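TipC2 (Streptococcus intermedius B196, PDB 6DHX) probably serves as an immunity protein, protecting its own bacterium from an antibacterial toxin exported by a type VII secretion system. Local coordinates at residues 56-61 with 82-87; 77-82 with 88-93; 101-106 with 131-136. All coordinates share one frame; numbering follows the deposited sequence.

Contact 1 (56-61 with 82-87); sequences DSKFYP and SFLNKN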
loop_
_atom_site.group_PDB
_atom_site.type_symbol
_atom_site.label_atom_id
_atom_site.label_comp_id
_atom_site.label_asym_id
_atom_site.label_seq_id
_atom_site.Cartn_x
_atom_site.Cartn_y
_atom_site.Cartn_z
ATOM N N ASP A 56 -13.794 -17.100 -10.935
ATOM C CA ASP A 56 -14.509 -16.214 -11.825
ATOM C C ASP A 56 -15.780 -15.675 -11.187
ATOM O O ASP A 56 -16.342 -14.706 -11.690
ATOM C CB ASP A 56 -14.845 -16.972 -13.129
ATOM C CG ASP A 56 -15.523 -16.084 -14.157
ATOM O OD1 ASP A 56 -14.818 -15.234 -14.753
ATOM O OD2 ASP A 56 -16.760 -16.220 -14.348
ATOM N N SER A 57 -16.248 -16.273 -10.092
ATOM C CA SER A 57 -17.488 -15.841 -9.458
ATOM C C SER A 57 -17.287 -14.795 -8.357
ATOM O O SER A 57 -18.267 -14.413 -7.699
ATOM C CB SER A 57 -18.219 -17.056 -8.877
ATOM O OG SER A 57 -17.659 -17.429 -7.625
ATOM N N LYS A 58 -16.064 -14.290 -8.157
ATOM C CA LYS A 58 -15.778 -13.406 -7.032
ATOM C C LYS A 58 -14.968 -12.184 -7.457
ATOM O O LYS A 58 -14.162 -12.232 -8.395
ATOM C CB LYS A 58 -15.000 -14.156 -5.927
ATOM C CG LYS A 58 -15.794 -15.315 -5.324
ATOM C CD LYS A 58 -14.993 -16.021 -4.237
ATOM C CE LYS A 58 -15.732 -17.229 -3.684
ATOM N NZ LYS A 58 -14.892 -17.890 -2.645
ATOM N N PHE A 59 -15.126 -11.118 -6.691
ATOM C CA PHE A 59 -14.410 -9.863 -6.873
ATOM C C PHE A 59 -13.665 -9.502 -5.615
ATOM O O PHE A 59 -14.151 -9.775 -4.508
ATOM C CB PHE A 59 -15.367 -8.701 -7.179
ATOM C CG PHE A 59 -16.080 -8.855 -8.473
ATOM C CD1 PHE A 59 -17.284 -9.545 -8.549
ATOM C CD2 PHE A 59 -15.533 -8.334 -9.647
ATOM C CE1 PHE A 59 -17.953 -9.712 -9.784
ATOM C CE2 PHE A 59 -16.191 -8.495 -10.882
ATOM C CZ PHE A 59 -17.407 -9.190 -10.950
ATOM N N TYR A 60 -12.417 -8.915 -5.798
ATOM C CA TYR A 60 -11.703 -8.440 -4.600
ATOM C C TYR A 60 -11.809 -6.941 -4.488
ATOM O O TYR A 60 -12.012 -6.266 -5.493
ATOM C CB TYR A 60 -10.218 -8.828 -4.656
ATOM C CG TYR A 60 -9.431 -8.180 -5.781
ATOM C CD1 TYR A 60 -8.778 -6.956 -5.597
ATOM C CD2 TYR A 60 -9.257 -8.840 -7.005
ATOM C CE1 TYR A 60 -8.011 -6.401 -6.600
ATOM C CE2 TYR A 60 -8.482 -8.267 -8.027
ATOM C CZ TYR A 60 -7.868 -7.051 -7.796
ATOM O OH TYR A 60 -7.077 -6.441 -8.747
ATOM N N PRO A 61 -11.766 -6.414 -3.263
ATOM C CA PRO A 61 -11.850 -4.961 -3.067
ATOM C C PRO A 61 -10.477 -4.313 -3.248
ATOM O O PRO A 61 -9.428 -4.875 -2.901
ATOM C CB PRO A 61 -12.326 -4.826 -1.608
ATOM C CG PRO A 61 -11.727 -6.014 -0.922
ATOM C CD PRO A 61 -11.575 -7.131 -1.976
ATOM N N SER A 82 -5.874 -9.252 -1.097
ATOM C CA SER A 82 -5.838 -10.580 -1.713
ATOM C C SER A 82 -6.280 -11.542 -0.630
ATOM O O SER A 82 -5.510 -11.847 0.286
ATOM C CB SER A 82 -4.452 -10.959 -2.243
ATOM O OG SER A 82 -4.058 -10.047 -3.255
ATOM N N PHE A 83 -7.525 -11.979 -0.712
ATOM C CA PHE A 83 -8.054 -12.862 0.325
ATOM C C PHE A 83 -7.954 -14.335 -0.024
ATOM O O PHE A 83 -8.000 -15.189 0.881
ATOM C CB PHE A 83 -9.539 -12.571 0.571
ATOM C CG PHE A 83 -9.847 -11.199 1.059
ATOM C CD1 PHE A 83 -9.147 -10.637 2.123
ATOM C CD2 PHE A 83 -10.914 -10.475 0.477
ATOM C CE1 PHE A 83 -9.470 -9.371 2.599
ATOM C CE2 PHE A 83 -11.226 -9.214 0.940
ATOM C CZ PHE A 83 -10.523 -8.655 2.006
ATOM N N LEU A 84 -7.884 -14.664 -1.306
ATOM C CA LEU A 84 -8.146 -16.028 -1.749
ATOM C C LEU A 84 -6.890 -16.856 -2.006
ATOM O O LEU A 84 -7.002 -18.081 -2.122
ATOM C CB LEU A 84 -8.963 -15.996 -3.055
ATOM C CG LEU A 84 -10.484 -16.014 -3.009
ATOM C CD1 LEU A 84 -11.070 -15.236 -1.856
ATOM C CD2 LEU A 84 -11.075 -15.567 -4.368
ATOM N N ASN A 85 -5.731 -16.234 -2.184
ATOM C CA ASN A 85 -4.537 -16.957 -2.615
ATOM C C ASN A 85 -3.766 -17.489 -1.399
ATOM O O ASN A 85 -4.081 -17.168 -0.251
ATOM C CB ASN A 85 -3.636 -16.056 -3.455
ATOM C CG ASN A 85 -3.204 -14.807 -2.710
ATOM O OD1 ASN A 85 -3.964 -14.272 -1.879
ATOM N ND2 ASN A 85 -1.999 -14.323 -3.001
ATOM N N LYS A 86 -2.739 -18.302 -1.665
ATOM C CA LYS A 86 -1.989 -18.912 -0.563
ATOM C C LYS A 86 -1.175 -17.870 0.184
ATOM O O LYS A 86 -1.027 -17.954 1.407
ATOM C CB LYS A 86 -1.074 -20.015 -1.086
ATOM C CG LYS A 86 -1.823 -21.264 -1.510
ATOM C CD LYS A 86 -0.828 -22.292 -2.067
ATOM C CE LYS A 86 -1.562 -23.537 -2.541
ATOM N NZ LYS A 86 -0.617 -24.493 -3.193
ATOM N N ASN A 87 -0.642 -16.888 -0.529
ATOM C CA ASN A 87 0.114 -15.797 0.100
ATOM C C ASN A 87 -0.789 -14.575 0.290
ATOM O O ASN A 87 -0.599 -13.460 -0.267
ATOM C CB ASN A 87 1.355 -15.466 -0.745
ATOM C CG ASN A 87 2.394 -14.684 0.052
ATOM O OD1 ASN A 87 2.411 -14.737 1.289
ATOM N ND2 ASN A 87 3.229 -13.927 -0.642
#

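Contact 2 (77-82 with 88-93); sequences IAIDFS and NNILIY. With SO4 (sulfate ion), chain D.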
loop_
_atom_site.group_PDB
_atom_site.type_symbol
_atom_site.label_atom_id
_atom_site.label_comp_id
_atom_site.label_asym_id
_atom_site.label_seq_id
_atom_site.Cartn_x
_atom_site.Cartn_y
_atom_site.Cartn_z
ATOM N N ILE A 77 -2.354 6.459 -4.864
ATOM C CA ILE A 77 -2.251 5.803 -3.570
ATOM C C ILE A 77 -3.349 4.755 -3.549
ATOM O O ILE A 77 -4.517 5.078 -3.780
ATOM C CB ILE A 77 -2.421 6.790 -2.377
ATOM C CG1 ILE A 77 -1.516 8.022 -2.493
ATOM C CG2 ILE A 77 -2.211 6.031 -1.025
ATOM C CD1 ILE A 77 -1.927 9.199 -1.559
ATOM N N ALA A 78 -2.992 3.506 -3.274
ATOM C CA ALA A 78 -3.970 2.436 -3.447
ATOM C C ALA A 78 -3.750 1.347 -2.411
ATOM O O ALA A 78 -2.649 1.183 -1.871
ATOM C CB ALA A 78 -3.895 1.866 -4.873
ATOM N N ILE A 79 -4.829 0.626 -2.099
ATOM C CA ILE A 79 -4.767 -0.532 -1.202
ATOM C C ILE A 79 -5.450 -1.684 -1.909
ATOM O O ILE A 79 -6.621 -1.577 -2.250
ATOM C CB ILE A 79 -5.465 -0.282 0.147
ATOM C CG1 ILE A 79 -5.009 1.046 0.776
ATOM C CG2 ILE A 79 -5.194 -1.486 1.075
ATOM C CD1 ILE A 79 -5.854 1.449 2.015
ATOM N N ASP A 80 -4.730 -2.772 -2.139
ATOM C CA ASP A 80 -5.320 -3.964 -2.745
ATOM C C ASP A 80 -5.417 -5.064 -1.701
ATOM O O ASP A 80 -4.505 -5.234 -0.904
ATOM C CB ASP A 80 -4.474 -4.488 -3.922
ATOM C CG ASP A 80 -4.613 -3.642 -5.157
ATOM O OD1 ASP A 80 -5.680 -3.070 -5.348
ATOM O OD2 ASP A 80 -3.627 -3.469 -5.917
ATOM N N PHE A 81 -6.498 -5.843 -1.733
ATOM C CA PHE A 81 -6.688 -6.961 -0.810
ATOM C C PHE A 81 -6.678 -8.283 -1.562
ATOM O O PHE A 81 -7.376 -8.404 -2.578
ATOM C CB PHE A 81 -8.043 -6.799 -0.105
ATOM C CG PHE A 81 -8.059 -5.658 0.846
ATOM C CD1 PHE A 81 -8.281 -4.361 0.393
ATOM C CD2 PHE A 81 -7.794 -5.864 2.204
ATOM C CE1 PHE A 81 -8.271 -3.245 1.276
ATOM C CE2 PHE A 81 -7.768 -4.775 3.095
ATOM C CZ PHE A 81 -7.987 -3.446 2.618
ATOM N N SER A 82 -5.874 -9.252 -1.097
ATOM C CA SER A 82 -5.838 -10.580 -1.713
ATOM C C SER A 82 -6.280 -11.542 -0.630
ATOM O O SER A 82 -5.510 -11.847 0.286
ATOM C CB SER A 82 -4.452 -10.959 -2.243
ATOM O OG SER A 82 -4.058 -10.047 -3.255
ATOM N N ASN A 88 -1.825 -14.764 1.098
ATOM C CA ASN A 88 -2.844 -13.735 1.153
ATOM C C ASN A 88 -2.317 -12.526 1.928
ATOM O O ASN A 88 -1.408 -12.646 2.740
ATOM C CB ASN A 88 -4.119 -14.298 1.771
ATOM C CG ASN A 88 -3.906 -14.841 3.199
ATOM O OD1 ASN A 88 -2.920 -15.529 3.492
ATOM N ND2 ASN A 88 -4.871 -14.554 4.083
ATOM N N ASN A 89 -2.835 -11.337 1.610
ATOM C CA ASN A 89 -2.082 -10.137 1.985
ATOM C C ASN A 89 -2.942 -8.894 1.773
ATOM O O ASN A 89 -3.974 -8.935 1.104
ATOM C CB ASN A 89 -0.762 -10.018 1.161
ATOM C CG ASN A 89 -1.000 -9.745 -0.339
ATOM O OD1 ASN A 89 -1.185 -8.592 -0.736
ATOM N ND2 ASN A 89 -0.987 -10.822 -1.178
ATOM N N ILE A 90 -2.490 -7.783 2.362
ATOM C CA ILE A 90 -2.902 -6.438 1.955
ATOM C C ILE A 90 -1.683 -5.784 1.352
ATOM O O ILE A 90 -0.562 -5.961 1.853
ATOM C CB ILE A 90 -3.359 -5.563 3.129
ATOM C CG1 ILE A 90 -4.295 -6.260 4.046
ATOM C CG2 ILE A 90 -3.821 -4.213 2.673
ATOM C CD1 ILE A 90 -3.673 -6.118 5.419
ATOM N N LEU A 91 -1.890 -5.023 0.288
ATOM C CA LEU A 91 -0.792 -4.290 -0.354
ATOM C C LEU A 91 -1.182 -2.822 -0.344
ATOM O O LEU A 91 -2.216 -2.459 -0.920
ATOM C CB LEU A 91 -0.587 -4.769 -1.785
ATOM C CG LEU A 91 0.291 -3.796 -2.590
ATOM C CD1 LEU A 91 1.779 -3.906 -2.098
ATOM C CD2 LEU A 91 0.181 -4.146 -4.043
ATOM N N ILE A 92 -0.370 -1.985 0.314
ATOM C CA ILE A 92 -0.528 -0.532 0.287
ATOM C C ILE A 92 0.597 -0.011 -0.597
ATOM O O ILE A 92 1.764 -0.286 -0.320
ATOM C CB ILE A 92 -0.422 0.073 1.698
ATOM C CG1 ILE A 92 -1.545 -0.488 2.601
ATOM C CG2 ILE A 92 -0.384 1.635 1.629
ATOM C CD1 ILE A 92 -1.223 -0.277 4.108
ATOM N N TYR A 93 0.277 0.729 -1.651
ATOM C CA TYR A 93 1.356 1.273 -2.456
ATOM C C TYR A 93 1.026 2.684 -2.904
ATOM O O TYR A 93 -0.126 3.130 -2.903
ATOM C CB TYR A 93 1.700 0.382 -3.666
ATOM C CG TYR A 93 0.672 0.298 -4.769
ATOM C CD1 TYR A 93 -0.394 -0.596 -4.692
ATOM C CD2 TYR A 93 0.805 1.095 -5.914
ATOM C CE1 TYR A 93 -1.338 -0.681 -5.739
ATOM C CE2 TYR A 93 -0.109 1.027 -6.941
ATOM C CZ TYR A 93 -1.186 0.142 -6.860
ATOM O OH TYR A 93 -2.099 0.061 -7.917
HETATM S S SO4 D . -6.114 -15.917 7.260
HETATM O O1 SO4 D . -5.118 -14.976 6.780
HETATM O O2 SO4 D . -5.627 -16.643 8.407
HETATM O O3 SO4 D . -6.450 -16.806 6.160
HETATM O O4 SO4 D . -7.233 -15.183 7.727
HETATM O O HOH W 1 -2.942 -7.665 -2.496
HETATM O O HOH W 2 -4.131 -1.625 -7.719
#

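Contact 3 (101-106 with 131-136); sequences NVRVRI and DKYIED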
loop_
_atom_site.group_PDB
_atom_site.type_symbol
_atom_site.label_atom_id
_atom_site.label_comp_id
_atom_site.label_asym_id
_atom_site.label_seq_id
_atom_site.Cartn_x
_atom_site.Cartn_y
_atom_site.Cartn_z
ATOM N N ASN A 101 8.936 11.734 -17.001
ATOM C CA ASN A 101 8.533 10.392 -17.441
ATOM C C ASN A 101 9.026 9.283 -16.508
ATOM O O ASN A 101 9.156 8.133 -16.922
ATOM C CB ASN A 101 8.997 10.120 -18.873
ATOM C CG ASN A 101 8.512 11.175 -19.843
ATOM O OD1 ASN A 101 7.308 11.318 -20.065
ATOM N ND2 ASN A 101 9.442 11.925 -20.426
ATOM N N VAL A 102 9.283 9.578 -15.241
ATOM C CA VAL A 102 9.771 8.546 -14.319
ATOM C C VAL A 102 9.059 8.712 -12.988
ATOM O O VAL A 102 9.004 9.824 -12.457
ATOM C CB VAL A 102 11.302 8.610 -14.118
ATOM C CG1 VAL A 102 11.749 7.516 -13.134
ATOM C CG2 VAL A 102 12.058 8.465 -15.471
ATOM N N ARG A 103 8.505 7.613 -12.450
ATOM C CA ARG A 103 7.857 7.617 -11.141
ATOM C C ARG A 103 8.504 6.565 -10.263
ATOM O O ARG A 103 8.941 5.513 -10.748
ATOM C CB ARG A 103 6.325 7.330 -11.224
ATOM C CG ARG A 103 5.579 8.233 -12.266
ATOM C CD ARG A 103 4.058 8.096 -12.077
ATOM N NE ARG A 103 3.570 6.709 -12.110
ATOM C CZ ARG A 103 3.329 6.036 -13.241
ATOM N NH1 ARG A 103 3.554 6.616 -14.415
ATOM N NH2 ARG A 103 2.872 4.784 -13.194
ATOM N N VAL A 104 8.579 6.851 -8.981
ATOM C CA VAL A 104 8.930 5.843 -7.997
ATOM C C VAL A 104 7.645 5.248 -7.437
ATOM O O VAL A 104 6.619 5.920 -7.314
ATOM C CB VAL A 104 9.808 6.452 -6.888
ATOM C CG1 VAL A 104 8.969 7.423 -6.012
ATOM C CG2 VAL A 104 10.450 5.392 -6.054
ATOM N N ARG A 105 7.675 3.956 -7.166
ATOM C CA ARG A 105 6.537 3.263 -6.580
ATOM C C ARG A 105 7.027 2.647 -5.294
ATOM O O ARG A 105 7.974 1.859 -5.314
ATOM C CB ARG A 105 6.023 2.169 -7.499
ATOM C CG ARG A 105 6.026 2.499 -8.963
ATOM C CD ARG A 105 5.747 1.213 -9.757
ATOM N NE ARG A 105 4.315 0.898 -9.886
ATOM C CZ ARG A 105 3.555 0.264 -8.989
ATOM N NH1 ARG A 105 2.272 0.039 -9.263
ATOM N NH2 ARG A 105 4.045 -0.103 -7.818
ATOM N N ILE A 106 6.400 2.983 -4.177
ATOM C CA ILE A 106 6.791 2.370 -2.922
ATOM C C ILE A 106 5.677 1.401 -2.546
ATOM O O ILE A 106 4.497 1.781 -2.483
ATOM C CB ILE A 106 7.085 3.436 -1.847
ATOM C CG1 ILE A 106 8.353 4.197 -2.283
ATOM C CG2 ILE A 106 7.374 2.818 -0.510
ATOM C CD1 ILE A 106 8.688 5.425 -1.412
ATOM N N ASP A 131 3.150 2.500 -19.325
ATOM C CA ASP A 131 4.217 2.465 -18.338
ATOM C C ASP A 131 4.986 1.162 -18.514
ATOM O O ASP A 131 4.385 0.105 -18.724
ATOM C CB ASP A 131 3.677 2.541 -16.903
ATOM C CG ASP A 131 3.052 3.895 -16.560
ATOM O OD1 ASP A 131 3.544 4.950 -17.016
ATOM O OD2 ASP A 131 2.066 3.910 -15.798
ATOM N N LYS A 132 6.312 1.245 -18.435
ATOM C CA LYS A 132 7.165 0.075 -18.295
ATOM C C LYS A 132 7.632 0.002 -16.846
ATOM O O LYS A 132 8.108 0.999 -16.298
ATOM C CB LYS A 132 8.365 0.150 -19.245
ATOM N N TYR A 133 7.504 -1.166 -16.232
ATOM C CA TYR A 133 7.802 -1.305 -14.811
ATOM C C TYR A 133 9.169 -1.936 -14.568
ATOM O O TYR A 133 9.556 -2.905 -15.231
ATOM C CB TYR A 133 6.694 -2.098 -14.132
ATOM C CG TYR A 133 5.492 -1.210 -13.923
ATOM C CD1 TYR A 133 5.563 -0.124 -13.065
ATOM C CD2 TYR A 133 4.313 -1.408 -14.630
ATOM C CE1 TYR A 133 4.466 0.713 -12.880
ATOM C CE2 TYR A 133 3.220 -0.575 -14.445
ATOM C CZ TYR A 133 3.310 0.482 -13.569
ATOM O OH TYR A 133 2.230 1.322 -13.373
ATOM N N ILE A 134 9.912 -1.363 -13.622
ATOM C CA ILE A 134 11.275 -1.786 -13.323
ATOM C C ILE A 134 11.374 -2.103 -11.846
ATOM O O ILE A 134 11.020 -1.266 -11.002
ATOM C CB ILE A 134 12.302 -0.714 -13.725
ATOM C CG1 ILE A 134 12.164 -0.425 -15.223
ATOM C CG2 ILE A 134 13.725 -1.125 -13.345
ATOM C CD1 ILE A 134 13.221 0.514 -15.758
ATOM N N GLU A 135 11.810 -3.336 -11.531
ATOM C CA GLU A 135 11.912 -3.808 -10.157
ATOM C C GLU A 135 13.293 -4.332 -9.797
ATOM O O GLU A 135 13.599 -4.436 -8.608
ATOM C CB GLU A 135 10.882 -4.922 -9.857
ATOM C CG GLU A 135 10.199 -5.484 -11.075
ATOM C CD GLU A 135 8.703 -5.155 -11.111
ATOM O OE1 GLU A 135 7.911 -6.002 -11.577
ATOM O OE2 GLU A 135 8.317 -4.048 -10.673
ATOM N N ASP A 136 14.144 -4.636 -10.771
ATOM C CA ASP A 136 15.475 -5.113 -10.435
ATOM C C ASP A 136 16.239 -4.110 -9.574
ATOM O O ASP A 136 16.345 -2.935 -9.918
ATOM C CB ASP A 136 16.260 -5.393 -11.733
ATOM C CG ASP A 136 17.699 -5.832 -11.462
ATOM O OD1 ASP A 136 18.588 -4.952 -11.410
ATOM O OD2 ASP A 136 17.910 -7.050 -11.289
#

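Contact 1 (56-61 with 82-87)
Pro61 and Phe83 make the tight half of this contact. One corner of the phenyl ring, CE2, slots against two carbons of the pyrrolidine ring: Phe83 CE2 lies 3.6 Å from Pro61 CD and is only slightly farther from Pro61 CG. The approach is oblique, so the proline is neither stacked flat on the phenyl nor set squarely against its rim. With CG opposite the carbonyl carbon and beside its own backbone N (chi1 -62°), the Phe83 ring swings back toward strand 59-65, although its CB bond points neither toward residues 56-61 nor away from them. The same spot is closed in by aromatic and helical neighbours. Tyr26 meets the Phe83 ring edge-to-face, Tyr33 meets it at an inclination of about 50°, and Thr29 of helix 21-32 touches both Pro61 and Phe83.

A few residues farther out the packing thins to a single pair of carbons. Lys58 CD comes within 3.9 Å of Leu84 CD2, one branch of the leucine crossing the fully extended lysine chain at a slant. Here the aliphatic part of the lysine does the touching, while its NZ makes a long, weak ion pair with Asp55 OD2. Both side chains stay partly exposed, and no hydrogen bond spans the two segments. Beyond Leu84 the turn runs at the surface, with Asn85 ND2 giving a weak bond to Asn87 O at 3.2 Å.

The contact lies at the strand ends of an antiparallel sheet region: the loop of the hairpin formed by strands 74-82 and 89-99 lies beside the opening residues of strand 59-65, the antiparallel neighbour of strand 74-82, and Phe83 packs against Thr29 and Glu30 of helix 21-32.

Contact 2 (77-82 with 88-93)
The Tyr93 ring has the methyl of Ala78 over one face, Ala78 CB sitting 4.1 Å from the ring centroid in a CH-pi contact; the Trp107 ring also meets it, the planes about 35° apart. At its rim, near the ring plane, Asp80 OD2 comes to 3.6 Å from Tyr93 CE1, and a water lies in the plane beside the hydroxyl. That water joins the two polar ends: it donates to Asp80 OD2 at 2.6 Å and is hydrogen-bonded to Tyr93 OH as well. Lys76 NZ also bonds to Tyr93 OH, while the second carboxylate oxygen, Asp80 OD1, is taken by Ser62 OG. With CG between backbone N and carbonyl carbon (chi1 69°), the Tyr93 ring leans across onto strand 77-82.

On the opposite side of the sheet the Phe81 ring carries Ile90 CG2 over one face, displaced toward the rim, with Ile90 CG1 close to Phe81 CE2. Next along, the methyls Ile79 CG2 and Ile90 CG2 press together at 3.4 Å, tighter than usual for carbons, the two side chains lying alongside each other.

Between these layers runs a regular antiparallel ladder. Its three hydrogen-bonded pairs, Ala78-Tyr93, Asp80-Leu91 and Ser82-Asn89, each close with two backbone bonds. A second water bonds to Ser82 OG and donates to Asn89 OD1 at 2.7 Å, while Asn89 ND2 bonds to Asn87 O. At the outer end, Asn88 ND2 bonds to a sulfate, probably from the crystallisation liquor, that Arg112 also holds.

The chemistry is therefore two-sided: Ile79, Phe81, Ile90 and Ile92 make a greasy surface, met by helices 21-32 and 151-173 through three of them, whereas the other face mixes Ala78 and Leu91 with polar groups bridged by two waters, both Asp80 carboxylate oxygens having polar partners.

Contact 3 (101-106 with 131-136)
Arg103 NH2 is gripped by two carboxylates, Asp131 OD2 at 2.9 Å and Glu95 OE1, both in salt bridges. Its partner nitrogen doubles the hold: Arg103 NH1 bonds to Asp131 OD1 at 3.1 Å and forms a further salt bridge with Glu126 OE2. The arginine thus meets Asp131 end-on, one nitrogen for each oxygen, and both bonds are fairly straight. They lie close to the guanidinium plane, but the carboxylate is tilted 57° against it, so both oxygens are approached from above their own plane. A bend at chi3 (-54°) turns the arginine's head onto the aspartate.

Tyr133 lies beside this cluster. Its OH is at the edge of the Arg103 guanidinium, 3.5 Å from Arg103 NH2, and Arg105 presses close to its ring, with Arg105 NE 3.0 Å from Tyr133 CE1. The guanidinium stands nearly upright to the ring, at 82°, and the nitrogen comes in obliquely, so this is no flat stack. What NE is committed to is Glu95 OE2: one glutamate holds both arginines, each by a different oxygen. Together, the three acids would probably balance the charge of the two arginines.

The two strands here are not direct neighbours. Their axes stay 9.2 Å apart because strand 116-127 runs between them, contributing Ala124, which touches both Arg103 and Tyr133, as well as Glu126; Glu95 comes from strand 89-99 on the far side of strand 102-111. Asp136 caps the N-terminus of helix 137-146 with weak bonds, directly after strand 130-134. Along strand 102-111 the side chains alternate, Arg103 and Arg105 turning to the acid cluster and Val102 and Val104 packing on helix 137-146.

All three contacts belong to one curled, mixed sheet. Contact 2 is its core, a buried pairing of adjacent strands held by backbone bonds; contacts 1 and 3 are only partly buried. Contact 1 abuts contact 2 directly: they share Ser82, and Phe81 N probably bonds to Pro61 O, which ties strand 59-65 to the hairpin. Contact 3 joins contact 2 from the other direction, where Tyr93 packs on Arg105 and Ile106. Contacts 1 and 3 do not touch. Chemistry follows place: carbon-on-carbon packing beside a loop in contact 1, backbone bonds with apolar and water-bridged faces in contact 2, salt bridges across an intervening strand in contact 3.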